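Local coordinates for protein microbial serine proteinases; subtilisin (Bacillus subtilis, PDB 2GKO) that catalyses the hydrolysis of peptide bonds in proteins as a cold-adapted, calcium-loaded serine protease of the subtilase family, at residues A[6-11]-A[191-196]; A[12-17]-A[90-95]; A[42-47]-A[234-239]; A[232-235]-A[241-244]. All blocks are in the same frame, centred on the assembly; numbering follows the deposited sequence.

Contact 1. Residues A[6-11]-A[191-196]; sequences TPWGIK and LENTIQ
W8 lays its indole flat against N193 and so joins the N-terminal helix 8-14 to the main subtilisin sheet. N193 is the centre of an inverse gamma turn, at the corner between strands 186-192 and 194-196. Along the first segment, T6 leads into P7, the N-cap of the helix. W8 follows in the first turn. Its CG lies between its backbone N and carbonyl carbon (chi1 83°), which aims the ring at the turn. N193 CB sits over one face, 3.6 Å from the centroid of the W8 six-membered ring, a CH-pi contact. The N193 amide stacks on the indole with planes 3° apart, and ND2 lies 3.6 Å from W8 CG. L191 O meets the ring edge, 3.6 Å from W8 CH2. The indole NE1 bonds to A231 O, just past strand 226-229. With an alanine at this position, the N193 amide would probably lose the surface it rests on, and A231 O would lose its indole donor. One turn after P7, K11 folds back along the helix. Its NZ grips T6 twice, at O (2.6 Å) and at OG1 (2.9 Å).

Contact 2. Residues A[12-17]-A[90-95]; sequences AIYNNS and YGVAPE
Y14 and I13, in the last turn of helix 8-14, both meet V92 and so join the C-terminal end of this helix to the loop that follows helix 71-80. Helix 8-14 ends just after Y14 in a Schellman motif. N15 has positive phi as its C-prime residue, N16 N turns back to K11 O, and N15 N makes a weak bond to A12 O. The contact is buried.

V92 has a forked side chain, and each branch has its own partner. Its CG1 is anti to the backbone N (chi1 176°) and lies 4.1 Å from Y14 CE2. Its CG2 points beside the N and touches I13 CG2 at 3.8 Å. I13 holds its CG1 anti to the N, which leaves CG2 as the methyl that faces V92. The two aliphatic side chains cross at about a right angle. H254 of helix 248-265 packs on both and extends this apolar patch.

Y14 has an unusual first torsion of -97°, well off a staggered value. The ring reaches over to the loop in this way, with V92 O near its plane at the edge. The Y14 hydroxyl also receives S23 N and has a weak bond with K261 NZ, so several groups fix the phenol. A phenylalanine in its place would probably leave V92 O and S23 N without their common hydroxyl partner, buried as the site is. The hydroxyl donates to the loop backbone: Y14 OH lies 2.6 Å from V92 O, in the carbonyl plane, with a C=O...O angle of 153°.

Contact 3. Residues A[42-47]-A[234-239]; sequences PDLSNN and YSTWFD
D43 and L44 both press on T236, the last residue of strand 233-236. They belong to the loop that leads from strand 29-34 of the main subtilisin sheet to strand 48-53.

Van der Waals packing is all that passes between the two segments. The methyl CG2 of T236 lies 4.0 Å from D43 CB, with D43 OD2 a little farther from it. L44 uses one branch, and its CD1 comes to 3.8 Å from T236 OG1. Both pairs of side chains cross obliquely. The threonine torsion (chi1 49°) sets this division: OG1 falls between the backbone N and the carbonyl carbon, and CG2 swings beside the N toward D43. L44 also packs on T73 and L80 of helix 71-80.

Hydrogen bonds go to third parties. T236 OG1 bonds to T73 O in the same helix. D43 OD2 bonds to Y242 OH and V89 N. The loop is also closed on itself: N47 N bonds to L44 O at 2.9 Å.

D43 OD2 and T236 OG1 thus find their partners beside the contact, not across it. Two partners on one carboxylate oxygen would be expected to steady the negative charge of D43 in this buried place.

Contact 4. Residues A[232-235]-A[241-244]; sequences AVYS and GYAT
Strands 233-236 and 242-245 form a two-stranded antiparallel beta hairpin, and 232-235 and 241-244 carry its paired strands. V233 packs on M250 and H254 of helix 248-265. Strand 242-245 runs on toward G247, T248, S249 and M250, which line the phenylmethanesulfonic acid pocket. The strand axes approach to 4.7 Å at 172°.

S235 and A243 are the hydrogen-bonded pair. S235 N gives to A243 O at 2.9 Å and A243 N gives to S235 O at the same length. Y234 and T244 are the non-hydrogen-bonded pair, with CA atoms only 4.1 Å apart. Beside this pair, T244 CA makes a CA-H...O contact with V233 O at 3.2 Å.

The side chains of Y234 and T244 share one face of the hairpin; those of S235 and A243 share the other. Y234 has CG anti to its backbone N (chi1 175°), and its ring reaches along the hairpin to Y242. The two rings are almost parallel (7°) but slid apart, with centroids 5.3 Å apart, so they barely overlap. Y234 CZ and OH lie against CB and CG of Y242, and Y234 CZ is 3.5 Å from Y242 CB. The Y234 hydroxyl also bonds to S3 N, and Y242 OH bonds to D43 OD2. H41 meets the Y242 ring edge-to-face.

T244 meets the Y234 ring at its edge, with T244 OG1 3.5 Å from Y234 CD1. Over the face of the Y242 ring lies Y234 OH, 3.2 Å from Y242 CG.

How the contacts relate
The chain starts with helix 8-14, used by contacts 1 and 2. Contact 2 closes a loop at 90-95; contact 1 closes a longer one at 191-196 that encloses it. Contact 3 starts inside both loops, at 42-47, and ends beyond them at 234-239, so it crosses each. Contact 4 follows contacts 1 and 2 in series; it is the local hairpin and shares Y234 and S235 with contact 3. Neighbours are joined directly: P94 O and N47 ND2, 2.8 Å apart, link contacts 2 and 3, and P7 CG packs on Y234 O, which joins contact 1 to contacts 3 and 4. Together they tie the N-terminal helix, the main sheet, the 42-47 loop and the hairpin.

Contact 1. Residues A[6-11]-A[191-196]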
loop_
_atom_site.group_PDB
_atom_site.type_symbol
_atom_site.label_atom_id
_atom_site.label_comp_id
_atom_site.label_asym_id
_atom_site.label_seq_id
_atom_site.Cartn_x
_atom_site.Cartn_y
_atom_site.Cartn_z
ATOM N N THR A 6 -11.655 -13.033 -5.650
ATOM C CA THR A 6 -10.486 -12.964 -4.786
ATOM C C THR A 6 -9.272 -13.357 -5.604
ATOM O O THR A 6 -8.954 -14.530 -5.789
ATOM C CB THR A 6 -10.651 -13.854 -3.567
ATOM O OG1 THR A 6 -11.012 -15.179 -3.997
ATOM C CG2 THR A 6 -11.838 -13.358 -2.738
ATOM N N PRO A 7 -8.620 -12.352 -6.167
ATOM C CA PRO A 7 -7.351 -12.547 -6.862
ATOM C C PRO A 7 -6.287 -13.281 -6.061
ATOM O O PRO A 7 -6.341 -13.353 -4.831
ATOM C CB PRO A 7 -6.915 -11.105 -7.112
ATOM C CG PRO A 7 -8.199 -10.392 -7.315
ATOM C CD PRO A 7 -9.077 -10.951 -6.256
ATOM N N TRP A 8 -5.284 -13.808 -6.758
ATOM C CA TRP A 8 -4.274 -14.644 -6.097
ATOM C C TRP A 8 -3.634 -13.965 -4.907
ATOM O O TRP A 8 -3.398 -14.567 -3.859
ATOM C CB TRP A 8 -3.200 -15.146 -7.086
ATOM C CG TRP A 8 -2.079 -14.174 -7.367
ATOM C CD1 TRP A 8 -1.984 -13.332 -8.436
ATOM C CD2 TRP A 8 -0.886 -13.976 -6.593
ATOM N NE1 TRP A 8 -0.819 -12.607 -8.361
ATOM C CE2 TRP A 8 -0.133 -12.969 -7.231
ATOM C CE3 TRP A 8 -0.387 -14.529 -5.403
ATOM C CZ2 TRP A 8 1.097 -12.531 -6.736
ATOM C CZ3 TRP A 8 0.826 -14.090 -4.902
ATOM C CH2 TRP A 8 1.562 -13.091 -5.577
ATOM N N GLY A 9 -3.377 -12.663 -5.012
ATOM C CA GLY A 9 -2.733 -11.982 -3.906
ATOM C C GLY A 9 -3.628 -11.787 -2.686
ATOM O O GLY A 9 -3.137 -11.750 -1.563
ATOM N N ILE A 10 -4.935 -11.657 -2.925
ATOM C CA ILE A 10 -5.914 -11.584 -1.846
ATOM C C ILE A 10 -5.950 -12.939 -1.135
ATOM O O ILE A 10 -5.847 -13.000 0.074
ATOM C CB ILE A 10 -7.304 -11.167 -2.367
ATOM C CG1 ILE A 10 -7.257 -9.747 -2.981
ATOM C CG2 ILE A 10 -8.336 -11.216 -1.275
ATOM C CD1 ILE A 10 -6.640 -8.674 -2.108
ATOM N N LYS A 11 -6.077 -14.012 -1.905
ATOM C CA LYS A 11 -6.049 -15.359 -1.347
ATOM C C LYS A 11 -4.739 -15.595 -0.625
ATOM O O LYS A 11 -4.709 -16.173 0.449
ATOM C CB LYS A 11 -6.266 -16.416 -2.424
ATOM C CG LYS A 11 -7.649 -16.415 -3.033
ATOM C CD LYS A 11 -7.848 -17.684 -3.894
ATOM C CE LYS A 11 -9.271 -17.863 -4.381
ATOM N NZ LYS A 11 -9.562 -17.100 -5.615
ATOM N N LEU A 191 5.890 -9.589 -4.133
ATOM C CA LEU A 191 5.906 -11.026 -4.370
ATOM C C LEU A 191 5.214 -11.400 -5.669
ATOM O O LEU A 191 4.272 -10.738 -6.130
ATOM C CB LEU A 191 5.212 -11.723 -3.197
ATOM C CG LEU A 191 5.808 -11.484 -1.821
ATOM C CD1 LEU A 191 4.849 -12.038 -0.768
ATOM C CD2 LEU A 191 7.177 -12.115 -1.671
ATOM N N GLU A 192 5.671 -12.486 -6.276
ATOM C CA GLU A 192 5.030 -13.075 -7.439
ATOM C C GLU A 192 4.415 -14.423 -7.052
ATOM O O GLU A 192 4.756 -14.992 -6.007
ATOM C CB GLU A 192 6.024 -13.252 -8.586
ATOM C CG GLU A 192 7.146 -14.231 -8.279
ATOM C CD GLU A 192 8.311 -14.142 -9.234
ATOM O OE1 GLU A 192 8.385 -13.208 -10.034
ATOM O OE2 GLU A 192 9.181 -15.014 -9.165
ATOM N N ASN A 193 3.539 -14.927 -7.909
ATOM C CA ASN A 193 2.781 -16.143 -7.601
ATOM C C ASN A 193 3.584 -17.381 -7.971
ATOM O O ASN A 193 3.169 -18.181 -8.821
ATOM C CB ASN A 193 1.438 -16.149 -8.303
ATOM C CG ASN A 193 0.485 -17.188 -7.731
ATOM O OD1 ASN A 193 0.766 -17.811 -6.680
ATOM N ND2 ASN A 193 -0.647 -17.341 -8.381
ATOM N N THR A 194 4.731 -17.493 -7.325
ATOM C CA THR A 194 5.661 -18.597 -7.491
ATOM C C THR A 194 6.134 -18.999 -6.101
ATOM O O THR A 194 6.550 -18.165 -5.305
ATOM C CB THR A 194 6.879 -18.172 -8.346
ATOM O OG1 THR A 194 6.446 -17.803 -9.657
ATOM C CG2 THR A 194 7.843 -19.360 -8.554
ATOM N N ILE A 195 6.056 -20.300 -5.817
ATOM C CA ILE A 195 6.567 -20.840 -4.585
ATOM C C ILE A 195 7.939 -21.433 -4.878
ATOM O O ILE A 195 8.085 -22.219 -5.799
ATOM C CB ILE A 195 5.610 -21.921 -4.047
ATOM C CG1 ILE A 195 4.237 -21.310 -3.767
ATOM C CG2 ILE A 195 6.184 -22.550 -2.788
ATOM C CD1 ILE A 195 4.207 -20.315 -2.634
ATOM N N GLN A 196 8.928 -21.007 -4.119
ATOM C CA GLN A 196 10.305 -21.444 -4.278
ATOM C C GLN A 196 10.947 -21.433 -2.893
ATOM O O GLN A 196 10.711 -20.533 -2.095
ATOM C CB GLN A 196 11.004 -20.515 -5.264
ATOM C CG GLN A 196 12.487 -20.747 -5.509
ATOM C CD GLN A 196 12.984 -19.832 -6.622
ATOM O OE1 GLN A 196 13.552 -18.779 -6.355
ATOM N NE2 GLN A 196 12.704 -20.203 -7.862
#

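Contact 2. Residues A[12-17]-A[90-95]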
loop_
_atom_site.group_PDB
_atom_site.type_symbol
_atom_site.label_atom_id
_atom_site.label_comp_id
_atom_site.label_asym_id
_atom_site.label_seq_id
_atom_site.Cartn_x
_atom_site.Cartn_y
_atom_site.Cartn_z
ATOM N N ALA A 12 -3.627 -15.126 -1.199
ATOM C CA ALA A 12 -2.327 -15.305 -0.553
ATOM C C ALA A 12 -2.203 -14.597 0.778
ATOM O O ALA A 12 -1.783 -15.179 1.772
ATOM C CB ALA A 12 -1.213 -14.891 -1.479
ATOM N N ILE A 13 -2.578 -13.324 0.837
ATOM C CA ILE A 13 -2.465 -12.611 2.084
ATOM C C ILE A 13 -3.515 -13.096 3.127
ATOM O O ILE A 13 -3.260 -13.002 4.317
ATOM C CB ILE A 13 -2.459 -11.048 1.865
ATOM C CG1 ILE A 13 -1.889 -10.328 3.074
ATOM C CG2 ILE A 13 -3.824 -10.497 1.522
ATOM C CD1 ILE A 13 -1.458 -8.875 2.759
ATOM N N TYR A 14 -4.647 -13.617 2.665
ATOM C CA TYR A 14 -5.672 -14.195 3.548
ATOM C C TYR A 14 -5.296 -15.623 3.934
ATOM O O TYR A 14 -5.848 -16.169 4.906
ATOM C CB TYR A 14 -7.064 -14.191 2.883
ATOM C CG TYR A 14 -7.858 -12.994 3.321
ATOM C CD1 TYR A 14 -8.840 -13.102 4.294
ATOM C CD2 TYR A 14 -7.557 -11.729 2.830
ATOM C CE1 TYR A 14 -9.539 -11.973 4.740
ATOM C CE2 TYR A 14 -8.237 -10.608 3.269
ATOM C CZ TYR A 14 -9.233 -10.731 4.220
ATOM O OH TYR A 14 -9.899 -9.618 4.652
ATOM N N ASN A 15 -4.364 -16.207 3.185
ATOM C CA ASN A 15 -3.908 -17.594 3.404
ATOM C C ASN A 15 -5.080 -18.572 3.331
ATOM O O ASN A 15 -5.306 -19.369 4.235
ATOM C CB ASN A 15 -3.144 -17.687 4.723
ATOM C CG ASN A 15 -2.194 -18.902 4.795
ATOM O OD1 ASN A 15 -1.479 -19.045 5.775
ATOM N ND2 ASN A 15 -2.199 -19.755 3.772
ATOM N N ASN A 16 -5.816 -18.506 2.232
ATOM C CA ASN A 16 -6.938 -19.399 1.984
ATOM C C ASN A 16 -7.157 -19.564 0.490
ATOM O O ASN A 16 -7.550 -18.618 -0.197
ATOM C CB ASN A 16 -8.196 -18.845 2.663
ATOM C CG ASN A 16 -9.398 -19.752 2.520
ATOM O OD1 ASN A 16 -9.410 -20.683 1.724
ATOM N ND2 ASN A 16 -10.437 -19.467 3.300
ATOM N N SER A 17 -6.949 -20.781 -0.004
ATOM C CA SER A 17 -6.978 -21.058 -1.438
ATOM C C SER A 17 -8.362 -20.999 -2.026
ATOM O O SER A 17 -8.506 -20.938 -3.245
ATOM C CB SER A 17 -6.402 -22.456 -1.708
ATOM O OG SER A 17 -5.106 -22.559 -1.156
ATOM N N TYR A 90 -12.855 -8.181 -4.527
ATOM C CA TYR A 90 -12.646 -7.915 -3.122
ATOM C C TYR A 90 -11.185 -7.543 -2.901
ATOM O O TYR A 90 -10.280 -8.163 -3.473
ATOM C CB TYR A 90 -12.959 -9.154 -2.283
ATOM C CG TYR A 90 -14.429 -9.429 -2.118
ATOM C CD1 TYR A 90 -15.096 -10.261 -3.014
ATOM C CD2 TYR A 90 -15.141 -8.876 -1.075
ATOM C CE1 TYR A 90 -16.471 -10.526 -2.852
ATOM C CE2 TYR A 90 -16.504 -9.129 -0.911
ATOM C CZ TYR A 90 -17.150 -9.948 -1.795
ATOM O OH TYR A 90 -18.504 -10.176 -1.582
ATOM N N GLY A 91 -10.975 -6.527 -2.074
ATOM C CA GLY A 91 -9.669 -6.198 -1.556
ATOM C C GLY A 91 -9.522 -6.668 -0.129
ATOM O O GLY A 91 -10.390 -7.335 0.454
ATOM N N VAL A 92 -8.406 -6.302 0.459
ATOM C CA VAL A 92 -7.995 -6.878 1.724
ATOM C C VAL A 92 -8.904 -6.429 2.883
ATOM O O VAL A 92 -9.242 -7.231 3.770
ATOM C CB VAL A 92 -6.495 -6.554 2.050
ATOM C CG1 VAL A 92 -6.123 -7.069 3.411
ATOM C CG2 VAL A 92 -5.562 -7.144 1.001
ATOM N N ALA A 93 -9.294 -5.152 2.883
ATOM C CA ALA A 93 -10.071 -4.552 3.992
ATOM C C ALA A 93 -11.321 -3.888 3.410
ATOM O O ALA A 93 -11.395 -2.652 3.321
ATOM C CB ALA A 93 -9.235 -3.541 4.730
ATOM N N PRO A 94 -12.321 -4.674 3.027
ATOM C CA PRO A 94 -13.483 -4.142 2.302
ATOM C C PRO A 94 -14.418 -3.254 3.126
ATOM O O PRO A 94 -15.342 -2.689 2.546
ATOM C CB PRO A 94 -14.211 -5.411 1.864
ATOM C CG PRO A 94 -13.906 -6.378 2.973
ATOM C CD PRO A 94 -12.428 -6.135 3.224
ATOM N N GLU A 95 -14.211 -3.184 4.430
ATOM C CA GLU A 95 -14.991 -2.281 5.287
ATOM C C GLU A 95 -14.259 -0.984 5.623
ATOM O O GLU A 95 -14.810 -0.125 6.292
ATOM C CB GLU A 95 -15.333 -2.961 6.585
ATOM C CG GLU A 95 -16.201 -4.197 6.374
ATOM C CD GLU A 95 -16.408 -4.969 7.658
ATOM O OE1 GLU A 95 -16.791 -4.363 8.665
ATOM O OE2 GLU A 95 -16.185 -6.197 7.653
#

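Contact 3. Residues A[42-47]-A[234-239]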
loop_
_atom_site.group_PDB
_atom_site.type_symbol
_atom_site.label_atom_id
_atom_site.label_comp_id
_atom_site.label_asym_id
_atom_site.label_seq_id
_atom_site.Cartn_x
_atom_site.Cartn_y
_atom_site.Cartn_z
ATOM N N PRO A 42 -18.224 0.336 -9.183
ATOM C CA PRO A 42 -19.161 -0.407 -8.335
ATOM C C PRO A 42 -18.549 -1.127 -7.150
ATOM O O PRO A 42 -19.228 -1.348 -6.167
ATOM C CB PRO A 42 -19.781 -1.450 -9.289
ATOM C CG PRO A 42 -19.179 -1.272 -10.581
ATOM C CD PRO A 42 -18.316 -0.035 -10.595
ATOM N N ASP A 43 -17.284 -1.510 -7.251
ATOM C CA ASP A 43 -16.621 -2.214 -6.163
ATOM C C ASP A 43 -15.889 -1.284 -5.205
ATOM O O ASP A 43 -15.295 -1.761 -4.256
ATOM C CB ASP A 43 -15.609 -3.215 -6.705
ATOM C CG ASP A 43 -16.211 -4.211 -7.660
ATOM O OD1 ASP A 43 -17.448 -4.419 -7.637
ATOM O OD2 ASP A 43 -15.503 -4.819 -8.468
ATOM N N LEU A 44 -15.982 0.023 -5.434
ATOM C CA LEU A 44 -15.339 1.027 -4.545
ATOM C C LEU A 44 -16.276 2.072 -3.985
ATOM O O LEU A 44 -16.027 2.595 -2.917
ATOM C CB LEU A 44 -14.213 1.762 -5.284
ATOM C CG LEU A 44 -13.065 0.910 -5.804
ATOM C CD1 LEU A 44 -12.114 1.746 -6.650
ATOM C CD2 LEU A 44 -12.323 0.303 -4.641
ATOM N N SER A 45 -17.366 2.351 -4.695
ATOM C CA SER A 45 -18.203 3.519 -4.432
ATOM C C SER A 45 -18.710 3.593 -2.999
ATOM O O SER A 45 -18.756 4.658 -2.385
ATOM C CB SER A 45 -19.395 3.503 -5.390
ATOM O OG SER A 45 -20.234 4.622 -5.135
ATOM N N ASN A 46 -19.096 2.453 -2.463
ATOM C CA ASN A 46 -19.668 2.417 -1.137
ATOM C C ASN A 46 -18.660 2.686 -0.024
ATOM O O ASN A 46 -19.055 2.941 1.116
ATOM C CB ASN A 46 -20.332 1.073 -0.902
ATOM C CG ASN A 46 -21.834 1.200 -0.708
ATOM O OD1 ASN A 46 -22.549 1.812 -1.519
ATOM N ND2 ASN A 46 -22.320 0.596 0.356
ATOM N N ASN A 47 -17.366 2.575 -0.338
ATOM C CA ASN A 47 -16.316 2.879 0.622
ATOM C C ASN A 47 -15.752 4.291 0.475
ATOM O O ASN A 47 -14.940 4.713 1.283
ATOM C CB ASN A 47 -15.188 1.856 0.567
ATOM C CG ASN A 47 -15.566 0.566 1.263
ATOM O OD1 ASN A 47 -16.392 0.583 2.174
ATOM N ND2 ASN A 47 -14.946 -0.543 0.872
ATOM N N TYR A 234 -4.768 -8.483 -10.326
ATOM C CA TYR A 234 -6.028 -8.080 -10.936
ATOM C C TYR A 234 -6.723 -7.202 -9.920
ATOM O O TYR A 234 -6.816 -7.543 -8.747
ATOM C CB TYR A 234 -6.890 -9.334 -11.209
ATOM C CG TYR A 234 -8.286 -9.126 -11.742
ATOM C CD1 TYR A 234 -8.510 -9.082 -13.098
ATOM C CD2 TYR A 234 -9.380 -9.010 -10.886
ATOM C CE1 TYR A 234 -9.794 -8.952 -13.609
ATOM C CE2 TYR A 234 -10.669 -8.848 -11.385
ATOM C CZ TYR A 234 -10.864 -8.838 -12.740
ATOM O OH TYR A 234 -12.133 -8.683 -13.276
ATOM N N SER A 235 -7.234 -6.069 -10.379
ATOM C CA SER A 235 -7.964 -5.151 -9.525
ATOM C C SER A 235 -8.808 -4.233 -10.376
ATOM O O SER A 235 -8.887 -4.367 -11.583
ATOM C CB SER A 235 -6.987 -4.329 -8.651
ATOM O OG SER A 235 -7.654 -3.566 -7.641
ATOM N N THR A 236 -9.494 -3.323 -9.699
ATOM C CA THR A 236 -10.334 -2.307 -10.319
ATOM C C THR A 236 -9.534 -1.335 -11.203
ATOM O O THR A 236 -8.321 -1.120 -10.990
ATOM C CB THR A 236 -11.060 -1.552 -9.186
ATOM O OG1 THR A 236 -10.128 -1.160 -8.163
ATOM C CG2 THR A 236 -12.060 -2.465 -8.469
ATOM N N TRP A 237 -10.191 -0.753 -12.201
ATOM C CA TRP A 237 -9.542 0.197 -13.119
ATOM C C TRP A 237 -10.398 1.437 -13.296
ATOM O O TRP A 237 -11.601 1.429 -12.978
ATOM C CB TRP A 237 -9.255 -0.458 -14.453
ATOM C CG TRP A 237 -8.161 0.156 -15.297
ATOM C CD1 TRP A 237 -8.298 0.658 -16.548
ATOM C CD2 TRP A 237 -6.770 0.243 -14.974
ATOM N NE1 TRP A 237 -7.083 1.087 -17.011
ATOM C CE2 TRP A 237 -6.131 0.832 -16.076
ATOM C CE3 TRP A 237 -6.002 -0.085 -13.849
ATOM C CZ2 TRP A 237 -4.763 1.087 -16.103
ATOM C CZ3 TRP A 237 -4.644 0.162 -13.885
ATOM C CH2 TRP A 237 -4.050 0.736 -15.002
ATOM N N PHE A 238 -9.781 2.512 -13.794
ATOM C CA PHE A 238 -10.418 3.819 -13.758
ATOM C C PHE A 238 -11.676 3.867 -14.617
ATOM O O PHE A 238 -12.516 4.743 -14.407
ATOM C CB PHE A 238 -9.460 4.924 -14.209
ATOM C CG PHE A 238 -9.289 5.006 -15.692
ATOM C CD1 PHE A 238 -10.126 5.811 -16.449
ATOM C CD2 PHE A 238 -8.333 4.244 -16.360
ATOM C CE1 PHE A 238 -10.025 5.856 -17.841
ATOM C CE2 PHE A 238 -8.235 4.305 -17.766
ATOM C CZ PHE A 238 -9.066 5.111 -18.489
ATOM N N ASP A 239 -11.765 2.979 -15.610
ATOM C CA ASP A 239 -12.935 2.959 -16.495
ATOM C C ASP A 239 -14.180 2.283 -15.912
ATOM O O ASP A 239 -15.219 2.242 -16.579
ATOM C CB ASP A 239 -12.581 2.361 -17.862
ATOM C CG ASP A 239 -12.097 0.939 -17.786
ATOM O OD1 ASP A 239 -11.903 0.412 -16.657
ATOM O OD2 ASP A 239 -11.859 0.264 -18.817
#

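Contact 4. Residues A[232-235]-A[241-244]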
loop_
_atom_site.group_PDB
_atom_site.type_symbol
_atom_site.label_atom_id
_atom_site.label_comp_id
_atom_site.label_asym_id
_atom_site.label_seq_id
_atom_site.Cartn_x
_atom_site.Cartn_y
_atom_site.Cartn_z
ATOM N N ALA A 232 1.295 -9.503 -11.402
ATOM C CA ALA A 232 0.084 -10.012 -12.038
ATOM C C ALA A 232 -1.136 -9.884 -11.150
ATOM O O ALA A 232 -1.867 -10.868 -10.935
ATOM C CB ALA A 232 0.296 -11.437 -12.476
ATOM N N VAL A 233 -1.353 -8.669 -10.639
ATOM C CA VAL A 233 -2.437 -8.361 -9.692
ATOM C C VAL A 233 -3.643 -7.781 -10.439
ATOM O O VAL A 233 -3.559 -6.747 -11.104
ATOM C CB VAL A 233 -1.963 -7.384 -8.604
ATOM C CG1 VAL A 233 -3.115 -6.920 -7.719
ATOM C CG2 VAL A 233 -0.879 -8.017 -7.768
ATOM N N TYR A 234 -4.768 -8.483 -10.326
ATOM C CA TYR A 234 -6.028 -8.080 -10.936
ATOM C C TYR A 234 -6.723 -7.202 -9.920
ATOM O O TYR A 234 -6.816 -7.543 -8.747
ATOM C CB TYR A 234 -6.890 -9.334 -11.209
ATOM C CG TYR A 234 -8.286 -9.126 -11.742
ATOM C CD1 TYR A 234 -8.510 -9.082 -13.098
ATOM C CD2 TYR A 234 -9.380 -9.010 -10.886
ATOM C CE1 TYR A 234 -9.794 -8.952 -13.609
ATOM C CE2 TYR A 234 -10.669 -8.848 -11.385
ATOM C CZ TYR A 234 -10.864 -8.838 -12.740
ATOM O OH TYR A 234 -12.133 -8.683 -13.276
ATOM N N SER A 235 -7.234 -6.069 -10.379
ATOM C CA SER A 235 -7.964 -5.151 -9.525
ATOM C C SER A 235 -8.808 -4.233 -10.376
ATOM O O SER A 235 -8.887 -4.367 -11.583
ATOM C CB SER A 235 -6.987 -4.329 -8.651
ATOM O OG SER A 235 -7.654 -3.566 -7.641
ATOM N N GLY A 241 -14.060 -0.847 -15.052
ATOM C CA GLY A 241 -13.741 -2.236 -15.259
ATOM C C GLY A 241 -12.564 -2.646 -14.404
ATOM O O GLY A 241 -12.459 -2.251 -13.247
ATOM N N TYR A 242 -11.700 -3.479 -14.982
ATOM C CA TYR A 242 -10.621 -4.134 -14.245
ATOM C C TYR A 242 -9.350 -4.175 -15.094
ATOM O O TYR A 242 -9.355 -3.873 -16.292
ATOM C CB TYR A 242 -11.050 -5.549 -13.804
ATOM C CG TYR A 242 -12.342 -5.530 -13.019
ATOM C CD1 TYR A 242 -13.580 -5.562 -13.683
ATOM C CD2 TYR A 242 -12.333 -5.436 -11.648
ATOM C CE1 TYR A 242 -14.762 -5.478 -12.988
ATOM C CE2 TYR A 242 -13.522 -5.365 -10.937
ATOM C CZ TYR A 242 -14.730 -5.393 -11.630
ATOM O OH TYR A 242 -15.897 -5.320 -10.947
ATOM N N ALA A 243 -8.251 -4.512 -14.454
ATOM C CA ALA A 243 -6.947 -4.564 -15.100
ATOM C C ALA A 243 -6.019 -5.411 -14.277
ATOM O O ALA A 243 -6.154 -5.532 -13.065
ATOM C CB ALA A 243 -6.346 -3.148 -15.216
ATOM N N THR A 244 -5.059 -6.020 -14.950
ATOM C CA THR A 244 -4.017 -6.787 -14.316
ATOM C C THR A 244 -2.632 -6.228 -14.604
ATOM O O THR A 244 -2.223 -6.180 -15.751
ATOM C CB THR A 244 -4.056 -8.219 -14.823
ATOM O OG1 THR A 244 -5.367 -8.783 -14.579
ATOM C CG2 THR A 244 -3.075 -9.095 -14.044
#